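Local coordinates for transcriptional regulator nlh2 (Aquifex aeolicus, PDB 4G3V), which probably activates sigma-54-dependent transcription under the control of its regulatory GAF domain, at residues D22-F25 against E26-L29. Numbering follows the deposited sequence.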
ATOM      1  N   ASP A  22      16.447   6.142   6.609  1.00 29.19           N
ATOM      2  CA  ASP A  22      17.842   5.761   6.473  1.00 29.80           C
ATOM      3  C   ASP A  22      18.256   4.790   7.564  1.00 27.06           C
ATOM      4  O   ASP A  22      19.445   4.637   7.842  1.00 27.82           O
ATOM      5  CB  ASP A  22      18.717   7.012   6.530  1.00 36.90           C
ATOM      6  CG  ASP A  22      18.467   7.930   5.369  1.00 41.05           C
ATOM      7  OD1 ASP A  22      18.793   7.529   4.243  1.00 44.65           O
ATOM      8  OD2 ASP A  22      17.928   9.036   5.567  1.00 43.49           O
ATOM      9  N   TYR A  23      17.277   4.134   8.180  1.00 25.40           N
ATOM     10  CA  TYR A  23      17.564   3.130   9.195  1.00 27.68           C
ATOM     11  C   TYR A  23      18.162   1.899   8.528  1.00 30.08           C
ATOM     12  O   TYR A  23      17.977   1.703   7.319  1.00 28.66           O
ATOM     13  CB  TYR A  23      16.281   2.779   9.965  1.00 27.59           C
ATOM     14  CG  TYR A  23      15.624   3.989  10.582  1.00 27.54           C
ATOM     15  CD1 TYR A  23      16.179   4.615  11.703  1.00 28.80           C
ATOM     16  CD2 TYR A  23      14.475   4.535  10.028  1.00 28.72           C
ATOM     17  CE1 TYR A  23      15.600   5.732  12.249  1.00 30.73           C
ATOM     18  CE2 TYR A  23      13.897   5.657  10.566  1.00 29.20           C
ATOM     19  CZ  TYR A  23      14.459   6.250  11.680  1.00 28.87           C
ATOM     20  OH  TYR A  23      13.876   7.372  12.229  1.00 30.87           O
ATOM     21  N   THR A  24      18.895   1.080   9.287  1.00 29.98           N
ATOM     22  CA  THR A  24      19.488  -0.117   8.692  1.00 29.27           C
ATOM     23  C   THR A  24      18.353  -1.030   8.262  1.00 29.51           C
ATOM     24  O   THR A  24      17.208  -0.848   8.682  1.00 29.61           O
ATOM     25  CB  THR A  24      20.403  -0.897   9.650  1.00 32.95           C
ATOM     26  OG1 THR A  24      19.616  -1.465  10.705  1.00 35.74           O
ATOM     27  CG2 THR A  24      21.507   0.002  10.222  1.00 34.56           C
ATOM     28  N   PHE A  25      18.678  -2.014   7.435  1.00 29.75           N
ATOM     29  CA  PHE A  25      17.672  -2.925   6.901  1.00 31.16           C
ATOM     30  C   PHE A  25      16.927  -3.594   8.056  1.00 31.63           C
ATOM     31  O   PHE A  25      15.699  -3.551   8.129  1.00 30.01           O
ATOM     32  CB  PHE A  25      18.332  -3.976   6.005  1.00 32.69           C
ATOM     33  CG  PHE A  25      17.360  -4.913   5.349  1.00 31.02           C
ATOM     34  CD1 PHE A  25      16.548  -4.485   4.313  1.00 32.86           C
ATOM     35  CD2 PHE A  25      17.266  -6.232   5.762  1.00 32.63           C
ATOM     36  CE1 PHE A  25      15.657  -5.363   3.704  1.00 31.47           C
ATOM     37  CE2 PHE A  25      16.381  -7.106   5.159  1.00 35.21           C
ATOM     38  CZ  PHE A  25      15.577  -6.672   4.126  1.00 33.68           C
ATOM     39  N   GLU A  26      17.678  -4.176   8.978  1.00 34.78           N
ATOM     40  CA  GLU A  26      17.088  -4.897  10.094  1.00 34.23           C
ATOM     41  C   GLU A  26      16.316  -3.982  11.051  1.00 31.10           C
ATOM     42  O   GLU A  26      15.240  -4.349  11.508  1.00 29.93           O
ATOM     43  CB  GLU A  26      18.164  -5.687  10.847  1.00 40.11           C
ATOM     44  CG  GLU A  26      18.814  -6.782  10.007  1.00 49.57           C
ATOM     45  CD  GLU A  26      19.974  -6.292   9.136  1.00 56.60           C
ATOM     46  OE1 GLU A  26      20.209  -5.053   9.022  1.00 59.59           O
ATOM     47  OE2 GLU A  26      20.670  -7.175   8.569  1.00 56.84           O
ATOM     48  N   GLU A  27      16.855  -2.802  11.360  1.00 32.69           N
ATOM     49  CA  GLU A  27      16.149  -1.861  12.238  1.00 32.94           C
ATOM     50  C   GLU A  27      14.829  -1.431  11.590  1.00 27.55           C
ATOM     51  O   GLU A  27      13.826  -1.261  12.280  1.00 26.17           O
ATOM     52  CB  GLU A  27      16.995  -0.615  12.549  1.00 38.03           C
ATOM     53  CG  GLU A  27      18.270  -0.878  13.396  1.00 48.15           C
ATOM     54  CD  GLU A  27      18.007  -1.100  14.893  1.00 56.89           C
ATOM     55  OE1 GLU A  27      18.962  -0.945  15.680  1.00 62.11           O
ATOM     56  OE2 GLU A  27      16.868  -1.437  15.292  1.00 61.19           O
ATOM     57  N   SER A  28      14.837  -1.257  10.265  1.00 26.82           N
ATOM     58  CA  SER A  28      13.634  -0.844   9.531  1.00 25.74           C
ATOM     59  C   SER A  28      12.527  -1.893   9.669  1.00 26.01           C
ATOM     60  O   SER A  28      11.376  -1.566   9.979  1.00 24.87           O
ATOM     61  CB  SER A  28      13.957  -0.614   8.045  1.00 25.36           C
ATOM     62  OG  SER A  28      14.879   0.469   7.876  1.00 25.92           O
ATOM     63  N   LEU A  29      12.879  -3.157   9.452  1.00 26.49           N
ATOM     64  CA  LEU A  29      11.904  -4.243   9.560  1.00 27.61           C
ATOM     65  C   LEU A  29      11.350  -4.333  10.964  1.00 27.77           C
ATOM     66  O   LEU A  29      10.148  -4.486  11.151  1.00 26.37           O
ATOM     67  CB  LEU A  29      12.519  -5.585   9.191  1.00 27.30           C
ATOM     68  CG  LEU A  29      13.110  -5.741   7.792  1.00 30.91           C
ATOM     69  CD1 LEU A  29      13.547  -7.188   7.577  1.00 32.50           C
ATOM     70  CD2 LEU A  29      12.124  -5.305   6.734  1.00 30.39           C
TER
HETATM   71  O   HOH W   1      14.750   3.072   6.793  1.00 27.25           O
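Phe25 and Leu29 meet on one side of the first turn of helix 25-40. With CG anti to the backbone N (chi1 -177°), the Phe25 ring lies alongside the next turn, Leu29 CG over one face and Leu29 CD1 3.7 Å from Phe25 CE2. Phe159 of helix 139-162 meets the ring nearly parallel, and Ile49 of strand 44-51 touches both side chains. Glu26 folds back beside Phe25: its chain bends at chi2 (85°), which brings OE1 to 3.7 Å from Phe25 CB.

Thr24 is the N-cap: Glu27 N donates to Thr24 OG1 over 3.1 Å with an N-H...O angle of 160°, and Glu27 CG lies against the same oxygen. The Thr24 carbonyl is also engaged, by two donors of Ser28. Ser28 N reaches Thr24 O at 2.9 Å, while Ser28 OG reaches it at 2.8 Å from the opposite face, well above the carbonyl plane. Because OG spends its proton on this carbonyl, it takes one in return from a water that makes a weak bond to Tyr23 N, a loose water link between the preceding loop and the helix. Replacing Ser28 by an alanine would probably leave Thr24 O with the backbone donor alone and this water without its acceptor on the helix. One residue further along, Leu29 N bonds to Phe25 O at 3.1 Å.

The chemistry thus divides the helix start: the Thr24 hydroxyl takes the Glu27 N-H and the Ser28 hydroxyl adds a second donor to Thr24 O, while Phe25 and Leu29 provide an apolar side that joins it to the GAF sheet and the C-terminal helix.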